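Local structure of STING-associated CdnE c-di-GMP synthase (Flavobacteriaceae, 6WT8) at residues Met94-Ile99 and Met256-Lys261; Glu14-Asp19 and Lys56-Ser61; Tyr50-Met55 and Leu296-Leu301. The protein probably synthesises the cyclic dinucleotide c-di-GMP as the nucleotidyltransferase of a bacterial CBASS defence system, supplying the signal read by its associated STING receptor. One frame throughout, in Å; residues are numbered along the deposited sequence.

All three contacts are largely buried, but their depth differs: the centre of contact 1 lies about 8 Å from the centre of the chain, those of contacts 2 and 3 about 18 and 20 Å from it, on the same side. Chemistry changes with place. Contact 1 ties a loop between two sheet strands to helix 253-266 through two cationic side chains that bind backbone carbonyls. Contact 2 joins the end of helix 5-16 to a linker mainly by backbone, and contact 3 is almost wholly side-chain packing. Helix 46-56 links them: its residues pack in contact 3, its C-terminal end runs into contact 2, and Arg258 of contact 1 touches both.

Contact 1 (Met94-Ile99 and Met256-Lys261); sequences MTNTHI and MIRFLK
Arg258 and Lys261, one helical turn apart, each direct a positive charge onto a backbone carbonyl of the loop residues Asn96 and Thr97. Arg258 NH1 donates to Asn96 O at 2.8 Å; the bond is nearly straight (171° at the hydrogen), and the oxygen lies close to the guanidinium plane. Lys261 NZ reaches Thr97 O, also at 2.8 Å, but from well above the carbonyl plane. Beyond CG the lysine chain is extended, the length needed to span from helix to loop. Asparagine suits position 96, where the backbone is in the left-handed region. Its amide ND2 and Arg258 NH1, both donors, share one water, and a second water joins Thr97 OG1 to Lys261 NZ. Thr97 OG1 also lies 2.7 Å from Thr95 OG1 in a hydrogen bond that ties the turn together.

Van der Waals contacts flank these bonds. Thr97 CB rests on Ile257 CG2 at 3.9 Å, while Ile99 places CG2 3.8 Å from Arg258 O and CD1 3.7 Å from Lys261 O. A branched aliphatic side chain thus lies against the helix backbone and the CB atoms of both cationic residues.

Residues 94-99 lie in the loop between strands 85-90 and 106-112, after a Gly-Ser and before an Asp-x-Asp sequence, consistent with the pol-beta-like nucleotidyltransferase fold. His98, its CB directed away from the helix, bonds Thr63 OG1 of helix 60-81 through NE2. Arg258 NE bonds Met55 O of helix 46-56, and helix 278-287 packs on Ile257.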
loop_
_atom_site.group_PDB
_atom_site.type_symbol
_atom_site.label_atom_id
_atom_site.label_comp_id
_atom_site.label_asym_id
_atom_site.label_seq_id
_atom_site.Cartn_x
_atom_site.Cartn_y
_atom_site.Cartn_z
HETATM N N MSE A 94 -1.741 3.457 -5.528
HETATM C CA MSE A 94 -0.645 4.407 -5.692
HETATM C C MSE A 94 0.757 3.801 -5.807
HETATM O O MSE A 94 1.699 4.497 -6.180
HETATM C CB MSE A 94 -0.621 5.414 -4.527
HETATM C CG MSE A 94 -1.778 6.407 -4.610
HETATM SE SE MSE A 94 -1.763 7.521 -6.220
HETATM C CE MSE A 94 -0.260 8.595 -5.817
ATOM N N THR A 95 0.888 2.518 -5.488
ATOM C CA THR A 95 2.107 1.757 -5.820
ATOM C C THR A 95 1.861 0.739 -6.905
ATOM O O THR A 95 2.744 -0.095 -7.181
ATOM C CB THR A 95 2.640 1.056 -4.566
ATOM O OG1 THR A 95 1.594 0.333 -3.931
ATOM C CG2 THR A 95 3.194 2.074 -3.518
ATOM N N ASN A 96 0.659 0.733 -7.492
ATOM C CA ASN A 96 0.251 -0.281 -8.459
ATOM C C ASN A 96 0.440 -1.680 -7.908
ATOM O O ASN A 96 0.781 -2.611 -8.681
ATOM C CB ASN A 96 1.017 -0.139 -9.794
ATOM C CG ASN A 96 0.392 -0.982 -10.892
ATOM O OD1 ASN A 96 -0.853 -1.144 -10.908
ATOM N ND2 ASN A 96 1.242 -1.578 -11.800
ATOM N N THR A 97 0.189 -1.868 -6.591
ATOM C CA THR A 97 0.285 -3.211 -6.030
ATOM C C THR A 97 -1.083 -3.794 -5.741
ATOM O O THR A 97 -1.183 -4.834 -5.089
ATOM C CB THR A 97 1.163 -3.231 -4.780
ATOM O OG1 THR A 97 0.688 -2.234 -3.861
ATOM C CG2 THR A 97 2.624 -2.957 -5.207
ATOM N N HIS A 98 -2.143 -3.150 -6.224
ATOM C CA HIS A 98 -3.451 -3.771 -6.136
ATOM C C HIS A 98 -3.554 -4.935 -7.125
ATOM O O HIS A 98 -2.828 -5.020 -8.110
ATOM C CB HIS A 98 -4.563 -2.742 -6.411
ATOM C CG HIS A 98 -4.456 -2.064 -7.750
ATOM N ND1 HIS A 98 -3.327 -1.405 -8.150
ATOM C CD2 HIS A 98 -5.374 -1.882 -8.739
ATOM C CE1 HIS A 98 -3.517 -0.885 -9.352
ATOM N NE2 HIS A 98 -4.763 -1.123 -9.710
ATOM N N ILE A 99 -4.504 -5.848 -6.867
ATOM C CA ILE A 99 -4.717 -6.997 -7.745
ATOM C C ILE A 99 -6.157 -7.107 -8.227
ATOM O O ILE A 99 -6.492 -8.072 -8.951
ATOM C CB ILE A 99 -4.285 -8.331 -7.089
ATOM C CG1 ILE A 99 -5.063 -8.585 -5.831
ATOM C CG2 ILE A 99 -2.779 -8.296 -6.781
ATOM C CD1 ILE A 99 -5.149 -10.121 -5.452
HETATM N N MSE A 256 6.662 -9.417 -6.601
HETATM C CA MSE A 256 6.527 -10.370 -5.468
HETATM C C MSE A 256 5.293 -10.027 -4.639
HETATM O O MSE A 256 4.547 -10.943 -4.206
HETATM C CB MSE A 256 7.763 -10.396 -4.552
HETATM C CG MSE A 256 8.898 -11.022 -5.310
HETATM SE SE MSE A 256 10.455 -11.427 -4.091
HETATM C CE MSE A 256 10.544 -9.677 -3.103
ATOM N N ILE A 257 5.042 -8.733 -4.414
ATOM C CA ILE A 257 3.881 -8.358 -3.597
ATOM C C ILE A 257 2.592 -8.818 -4.274
ATOM O O ILE A 257 1.686 -9.406 -3.635
ATOM C CB ILE A 257 3.892 -6.843 -3.391
ATOM C CG1 ILE A 257 4.996 -6.516 -2.371
ATOM C CG2 ILE A 257 2.498 -6.346 -2.834
ATOM C CD1 ILE A 257 5.302 -5.022 -2.224
ATOM N N ARG A 258 2.452 -8.485 -5.578
ATOM C CA ARG A 258 1.214 -8.835 -6.282
ATOM C C ARG A 258 1.051 -10.345 -6.353
ATOM O O ARG A 258 -0.067 -10.849 -6.259
ATOM C CB ARG A 258 1.224 -8.191 -7.679
ATOM C CG ARG A 258 1.114 -6.655 -7.566
ATOM C CD ARG A 258 0.875 -5.987 -8.934
ATOM N NE ARG A 258 2.061 -6.191 -9.740
ATOM C CZ ARG A 258 2.957 -5.268 -10.114
ATOM N NH1 ARG A 258 2.900 -3.937 -9.894
ATOM N NH2 ARG A 258 3.985 -5.692 -10.797
ATOM N N PHE A 259 2.154 -11.076 -6.577
ATOM C CA PHE A 259 2.079 -12.539 -6.595
ATOM C C PHE A 259 1.547 -13.068 -5.285
ATOM O O PHE A 259 0.605 -13.856 -5.277
ATOM C CB PHE A 259 3.478 -13.099 -6.871
ATOM C CG PHE A 259 3.571 -14.593 -6.866
ATOM C CD1 PHE A 259 2.940 -15.335 -7.813
ATOM C CD2 PHE A 259 4.383 -15.215 -5.986
ATOM C CE1 PHE A 259 3.035 -16.752 -7.819
ATOM C CE2 PHE A 259 4.494 -16.607 -5.988
ATOM C CZ PHE A 259 3.843 -17.365 -6.935
ATOM N N LEU A 260 2.122 -12.635 -4.149
ATOM C CA LEU A 260 1.644 -13.205 -2.874
ATOM C C LEU A 260 0.186 -12.824 -2.608
ATOM O O LEU A 260 -0.585 -13.613 -2.047
ATOM C CB LEU A 260 2.523 -12.740 -1.699
ATOM C CG LEU A 260 3.842 -13.407 -1.391
ATOM C CD1 LEU A 260 4.213 -12.971 0.074
ATOM C CD2 LEU A 260 3.751 -14.936 -1.491
ATOM N N LYS A 261 -0.217 -11.593 -2.977
ATOM C CA LYS A 261 -1.620 -11.193 -2.813
ATOM C C LYS A 261 -2.539 -12.090 -3.630
ATOM O O LYS A 261 -3.598 -12.513 -3.142
ATOM C CB LYS A 261 -1.803 -9.729 -3.214
ATOM C CG LYS A 261 -1.269 -8.729 -2.206
ATOM C CD LYS A 261 -1.651 -7.335 -2.709
ATOM C CE LYS A 261 -1.111 -6.262 -1.870
ATOM N NZ LYS A 261 -1.858 -5.003 -2.327
HETATM O O HOH W 1 4.138 -1.660 -11.438
HETATM O O HOH W 2 0.062 -3.258 -1.472
#

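Contact 2 (Glu14-Asp19 and Lys56-Ser61); sequences ERSNPD and KGVAPS
Ser16 O, at the last residue of helix 5-16, accepts a hydrogen bond from Ala59 N. The two atoms are 2.9 Å apart and the bond is nearly straight, 170° at the hydrogen. The same oxygen receives a longer CA-H...O contact from Val58 CA at 3.6 Å, so one carbonyl at the helix terminus is met by two successive residues of the linker. Ser16 CB sits 3.4 Å from Gly57 O; the small side chain lets the two backbones come this near. Alanine suits position 59 for a similar reason, its methyl CB packing beside Ser16 O and lying 3.8 Å from Asn17 OD1.

Outside this first shell, Asn17 leaves the helical conformation, and with CG anti to its backbone N (chi1 -177°) its amide lies beside Ala59, while ND2 bonds Val21 O. Gly57, with positive phi, ends helix 46-56 and turns the chain into the linker. Arg15 forms a salt bridge with Asp266 and a hydrogen bond with Asn262, holding the end of helix 5-16 against helix 253-266.

Val58 packs on His98 in the loop before strand 106-112, and the linker itself passes from helix 46-56 directly into helix 60-81.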
loop_
_atom_site.group_PDB
_atom_site.type_symbol
_atom_site.label_atom_id
_atom_site.label_comp_id
_atom_site.label_asym_id
_atom_site.label_seq_id
_atom_site.Cartn_x
_atom_site.Cartn_y
_atom_site.Cartn_z
ATOM N N GLU A 14 -9.888 -12.540 -14.834
ATOM C CA GLU A 14 -11.147 -11.838 -14.600
ATOM C C GLU A 14 -10.934 -10.667 -13.664
ATOM O O GLU A 14 -11.575 -9.618 -13.804
ATOM C CB GLU A 14 -12.176 -12.801 -14.004
ATOM C CG GLU A 14 -13.600 -12.166 -13.968
ATOM C CD GLU A 14 -13.996 -11.466 -15.295
ATOM O OE1 GLU A 14 -13.898 -12.110 -16.379
ATOM O OE2 GLU A 14 -14.396 -10.265 -15.254
ATOM N N ARG A 15 -10.010 -10.815 -12.711
ATOM C CA ARG A 15 -9.757 -9.749 -11.744
ATOM C C ARG A 15 -8.902 -8.638 -12.318
ATOM O O ARG A 15 -9.042 -7.472 -11.923
ATOM C CB ARG A 15 -9.024 -10.342 -10.522
ATOM C CG ARG A 15 -9.880 -11.281 -9.709
ATOM C CD ARG A 15 -9.201 -11.727 -8.407
ATOM N NE ARG A 15 -7.906 -12.392 -8.550
ATOM C CZ ARG A 15 -7.695 -13.698 -8.359
ATOM N NH1 ARG A 15 -8.724 -14.545 -8.141
ATOM N NH2 ARG A 15 -6.475 -14.171 -8.399
ATOM N N SER A 16 -7.982 -8.989 -13.205
ATOM C CA SER A 16 -6.857 -8.143 -13.570
ATOM C C SER A 16 -6.913 -7.607 -14.990
ATOM O O SER A 16 -6.480 -6.486 -15.242
ATOM C CB SER A 16 -5.539 -8.922 -13.440
ATOM O OG SER A 16 -5.241 -9.243 -12.097
ATOM N N ASN A 17 -7.344 -8.417 -15.949
ATOM C CA ASN A 17 -7.198 -8.009 -17.349
ATOM C C ASN A 17 -8.184 -8.827 -18.169
ATOM O O ASN A 17 -7.768 -9.635 -19.040
ATOM C CB ASN A 17 -5.747 -8.241 -17.791
ATOM C CG ASN A 17 -5.482 -7.774 -19.219
ATOM O OD1 ASN A 17 -6.238 -6.975 -19.774
ATOM N ND2 ASN A 17 -4.414 -8.276 -19.813
ATOM N N PRO A 18 -9.491 -8.639 -17.959
ATOM C CA PRO A 18 -10.459 -9.519 -18.625
ATOM C C PRO A 18 -10.467 -9.379 -20.128
ATOM O O PRO A 18 -10.889 -10.320 -20.804
ATOM C CB PRO A 18 -11.812 -9.089 -18.022
ATOM C CG PRO A 18 -11.568 -7.698 -17.515
ATOM C CD PRO A 18 -10.151 -7.750 -16.987
ATOM N N ASP A 19 -10.065 -8.234 -20.669
ATOM C CA ASP A 19 -10.069 -8.054 -22.119
ATOM C C ASP A 19 -8.752 -8.419 -22.760
ATOM O O ASP A 19 -8.620 -8.291 -23.989
ATOM C CB ASP A 19 -10.396 -6.621 -22.451
ATOM C CG ASP A 19 -11.832 -6.275 -22.101
ATOM O OD1 ASP A 19 -12.703 -7.167 -22.264
ATOM O OD2 ASP A 19 -12.054 -5.138 -21.639
ATOM N N LYS A 56 2.117 -9.583 -12.660
ATOM C CA LYS A 56 2.015 -8.329 -13.418
ATOM C C LYS A 56 0.884 -7.415 -12.956
ATOM O O LYS A 56 0.952 -6.196 -13.205
ATOM C CB LYS A 56 1.849 -8.634 -14.904
ATOM C CG LYS A 56 3.132 -9.157 -15.488
ATOM C CD LYS A 56 2.896 -9.629 -16.926
ATOM C CE LYS A 56 4.158 -10.278 -17.406
ATOM N NZ LYS A 56 3.988 -10.926 -18.758
ATOM N N GLY A 57 -0.152 -7.943 -12.295
ATOM C CA GLY A 57 -1.208 -7.096 -11.757
ATOM C C GLY A 57 -2.241 -6.619 -12.780
ATOM O O GLY A 57 -2.554 -7.277 -13.789
ATOM N N VAL A 58 -2.832 -5.463 -12.475
ATOM C CA VAL A 58 -4.032 -4.962 -13.137
ATOM C C VAL A 58 -3.667 -4.199 -14.405
ATOM O O VAL A 58 -2.675 -3.444 -14.449
ATOM C CB VAL A 58 -4.792 -4.070 -12.119
ATOM C CG1 VAL A 58 -5.926 -3.296 -12.740
ATOM C CG2 VAL A 58 -5.328 -4.961 -10.937
ATOM N N ALA A 59 -4.505 -4.366 -15.427
ATOM C CA ALA A 59 -4.323 -3.611 -16.667
ATOM C C ALA A 59 -4.309 -2.098 -16.387
ATOM O O ALA A 59 -5.088 -1.580 -15.548
ATOM C CB ALA A 59 -5.419 -3.967 -17.682
ATOM N N PRO A 60 -3.447 -1.356 -17.087
ATOM C CA PRO A 60 -3.211 0.061 -16.750
ATOM C C PRO A 60 -4.417 0.955 -16.928
ATOM O O PRO A 60 -4.490 1.985 -16.219
ATOM C CB PRO A 60 -2.083 0.472 -17.700
ATOM C CG PRO A 60 -1.967 -0.628 -18.729
ATOM C CD PRO A 60 -2.465 -1.883 -18.053
ATOM N N SER A 61 -5.377 0.625 -17.787
ATOM C CA SER A 61 -6.502 1.539 -17.960
ATOM C C SER A 61 -7.298 1.686 -16.674
ATOM O O SER A 61 -7.810 2.771 -16.402
ATOM C CB SER A 61 -7.398 1.071 -19.114
ATOM O OG SER A 61 -8.158 -0.076 -18.701
#

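Contact 3 (Tyr50-Met55 and Leu296-Leu301); sequences YIKESM and LHYLDL
A Met-aromatic contact between selenomethionine Met55 and Tyr298 forms part of this packing of helix 46-56 against residues 296-301, around the start of helix 300-314. The selenium of Met55 stands 5.3 Å from the centroid of the Tyr298 ring, approaching it obliquely, and 3.8 Å from Tyr298 CB. An extended chain beyond CG carries the terminal methyl CE on to Tyr298 O at 3.5 Å and to CB of Leu301. A long unbranched methionine side chain can touch ring, carbonyl and methylene in turn.

Tyr298 CG takes the crowded position between its backbone N and carbonyl carbon (chi1 75°), which turns the ring toward helix 46-56, where three residues meet it. Ile51 CG2 comes to its edge, 4.0 Å from CD2. The aliphatic part of Lys52 approaches more closely, CG lying 3.4 Å from Tyr298 CE2, with CD beside the hydroxyl. The methylenes of Lys52 do the packing, while its charged end goes on to bond Glu43 O through NZ. Tyrosine likewise combines a packing ring with a polar tip, its OH bonding Ser48 OG. Next to it Ile51 CD1 meets Leu299 CD2 at 3.7 Å, the two branched chains crossing at about a right angle, while Leu299 CG lies over one face of the Tyr298 ring, toward its rim.

Helix 336-360 adds to this apolar layer, with Leu357 touching both Ile51 and Leu299. Phe259 of helix 253-266 packs on Met55, and helix 5-16 covers helix 46-56 at Tyr50 and Ser54.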
loop_
_atom_site.group_PDB
_atom_site.type_symbol
_atom_site.label_atom_id
_atom_site.label_comp_id
_atom_site.label_asym_id
_atom_site.label_seq_id
_atom_site.Cartn_x
_atom_site.Cartn_y
_atom_site.Cartn_z
ATOM N N TYR A 50 0.382 -18.605 -14.974
ATOM C CA TYR A 50 -0.274 -18.166 -13.746
ATOM C C TYR A 50 0.641 -17.256 -12.934
ATOM O O TYR A 50 0.195 -16.228 -12.406
ATOM C CB TYR A 50 -0.672 -19.381 -12.916
ATOM C CG TYR A 50 -1.213 -19.038 -11.537
ATOM C CD1 TYR A 50 -2.358 -18.264 -11.388
ATOM C CD2 TYR A 50 -0.558 -19.490 -10.405
ATOM C CE1 TYR A 50 -2.887 -17.921 -10.072
ATOM C CE2 TYR A 50 -1.074 -19.170 -9.102
ATOM C CZ TYR A 50 -2.209 -18.400 -8.967
ATOM O OH TYR A 50 -2.769 -18.067 -7.723
ATOM N N ILE A 51 1.878 -17.690 -12.738
ATOM C CA ILE A 51 2.835 -16.856 -11.984
ATOM C C ILE A 51 3.005 -15.486 -12.647
ATOM O O ILE A 51 2.952 -14.431 -11.973
ATOM C CB ILE A 51 4.180 -17.583 -11.872
ATOM C CG1 ILE A 51 4.033 -18.851 -11.034
ATOM C CG2 ILE A 51 5.261 -16.638 -11.312
ATOM C CD1 ILE A 51 5.213 -19.808 -11.192
ATOM N N LYS A 52 3.176 -15.479 -13.975
ATOM C CA LYS A 52 3.398 -14.206 -14.685
ATOM C C LYS A 52 2.228 -13.263 -14.497
ATOM O O LYS A 52 2.411 -12.055 -14.245
ATOM C CB LYS A 52 3.595 -14.452 -16.194
ATOM C CG LYS A 52 4.945 -14.948 -16.505
ATOM C CD LYS A 52 5.172 -14.972 -18.045
ATOM C CE LYS A 52 4.225 -15.920 -18.751
ATOM N NZ LYS A 52 4.624 -16.129 -20.244
ATOM N N GLU A 53 1.010 -13.769 -14.697
ATOM C CA GLU A 53 -0.145 -12.885 -14.664
ATOM C C GLU A 53 -0.456 -12.467 -13.239
ATOM O O GLU A 53 -0.942 -11.347 -13.019
ATOM C CB GLU A 53 -1.310 -13.585 -15.371
ATOM C CG GLU A 53 -0.891 -13.729 -16.868
ATOM C CD GLU A 53 -1.997 -14.145 -17.812
ATOM O OE1 GLU A 53 -3.137 -14.335 -17.340
ATOM O OE2 GLU A 53 -1.696 -14.304 -19.044
ATOM N N SER A 54 -0.104 -13.319 -12.268
ATOM C CA SER A 54 -0.243 -12.942 -10.865
ATOM C C SER A 54 0.769 -11.866 -10.466
ATOM O O SER A 54 0.473 -11.026 -9.610
ATOM C CB SER A 54 -0.047 -14.151 -9.964
ATOM O OG SER A 54 -1.139 -15.047 -10.068
HETATM N N MSE A 55 1.956 -11.879 -11.049
HETATM C CA MSE A 55 2.993 -10.898 -10.774
HETATM C C MSE A 55 2.685 -9.572 -11.455
HETATM O O MSE A 55 3.010 -8.525 -10.902
HETATM C CB MSE A 55 4.373 -11.403 -11.225
HETATM C CG MSE A 55 4.896 -12.418 -10.242
HETATM SE SE MSE A 55 6.707 -12.915 -10.824
HETATM C CE MSE A 55 7.014 -13.998 -9.381
ATOM N N LEU A 296 17.480 -12.051 -10.049
ATOM C CA LEU A 296 16.883 -13.351 -10.341
ATOM C C LEU A 296 15.811 -13.239 -11.422
ATOM O O LEU A 296 15.044 -12.267 -11.473
ATOM C CB LEU A 296 16.228 -13.927 -9.083
ATOM C CG LEU A 296 17.231 -14.427 -8.024
ATOM C CD1 LEU A 296 16.396 -15.025 -6.892
ATOM C CD2 LEU A 296 18.122 -15.481 -8.569
ATOM N N HIS A 297 15.711 -14.299 -12.225
ATOM C CA HIS A 297 14.588 -14.477 -13.129
ATOM C C HIS A 297 13.293 -14.616 -12.332
ATOM O O HIS A 297 13.271 -15.090 -11.184
ATOM C CB HIS A 297 14.858 -15.733 -13.931
ATOM C CG HIS A 297 13.787 -16.103 -14.933
ATOM N ND1 HIS A 297 12.753 -16.989 -14.648
ATOM C CD2 HIS A 297 13.693 -15.818 -16.258
ATOM C CE1 HIS A 297 12.030 -17.167 -15.738
ATOM N NE2 HIS A 297 12.585 -16.481 -16.733
ATOM N N TYR A 298 12.165 -14.206 -12.943
ATOM C CA TYR A 298 10.910 -14.149 -12.167
ATOM C C TYR A 298 10.495 -15.501 -11.570
ATOM O O TYR A 298 9.962 -15.517 -10.457
ATOM C CB TYR A 298 9.771 -13.556 -13.019
ATOM C CG TYR A 298 9.196 -14.478 -14.078
ATOM C CD1 TYR A 298 9.815 -14.626 -15.339
ATOM C CD2 TYR A 298 8.086 -15.275 -13.805
ATOM C CE1 TYR A 298 9.305 -15.522 -16.286
ATOM C CE2 TYR A 298 7.584 -16.173 -14.741
ATOM C CZ TYR A 298 8.177 -16.288 -15.972
ATOM O OH TYR A 298 7.691 -17.191 -16.906
ATOM N N LEU A 299 10.774 -16.625 -12.247
ATOM C CA LEU A 299 10.368 -17.920 -11.677
ATOM C C LEU A 299 11.162 -18.210 -10.415
ATOM O O LEU A 299 10.651 -18.853 -9.499
ATOM C CB LEU A 299 10.554 -19.064 -12.694
ATOM C CG LEU A 299 9.561 -19.025 -13.894
ATOM C CD1 LEU A 299 9.940 -20.076 -14.877
ATOM C CD2 LEU A 299 8.111 -19.257 -13.453
ATOM N N ASP A 300 12.423 -17.773 -10.364
ATOM C CA ASP A 300 13.225 -18.046 -9.184
ATOM C C ASP A 300 12.775 -17.209 -7.995
ATOM O O ASP A 300 13.128 -17.554 -6.862
ATOM C CB ASP A 300 14.712 -17.793 -9.485
ATOM C CG ASP A 300 15.290 -18.808 -10.498
ATOM O OD1 ASP A 300 14.672 -19.856 -10.734
ATOM O OD2 ASP A 300 16.377 -18.578 -11.082
ATOM N N LEU A 301 11.983 -16.143 -8.209
ATOM C CA LEU A 301 11.433 -15.402 -7.082
ATOM C C LEU A 301 10.472 -16.231 -6.266
ATOM O O LEU A 301 10.248 -15.912 -5.077
ATOM C CB LEU A 301 10.704 -14.134 -7.544
ATOM C CG LEU A 301 11.591 -13.147 -8.286
ATOM C CD1 LEU A 301 10.748 -11.973 -8.817
ATOM C CD2 LEU A 301 12.734 -12.625 -7.414
#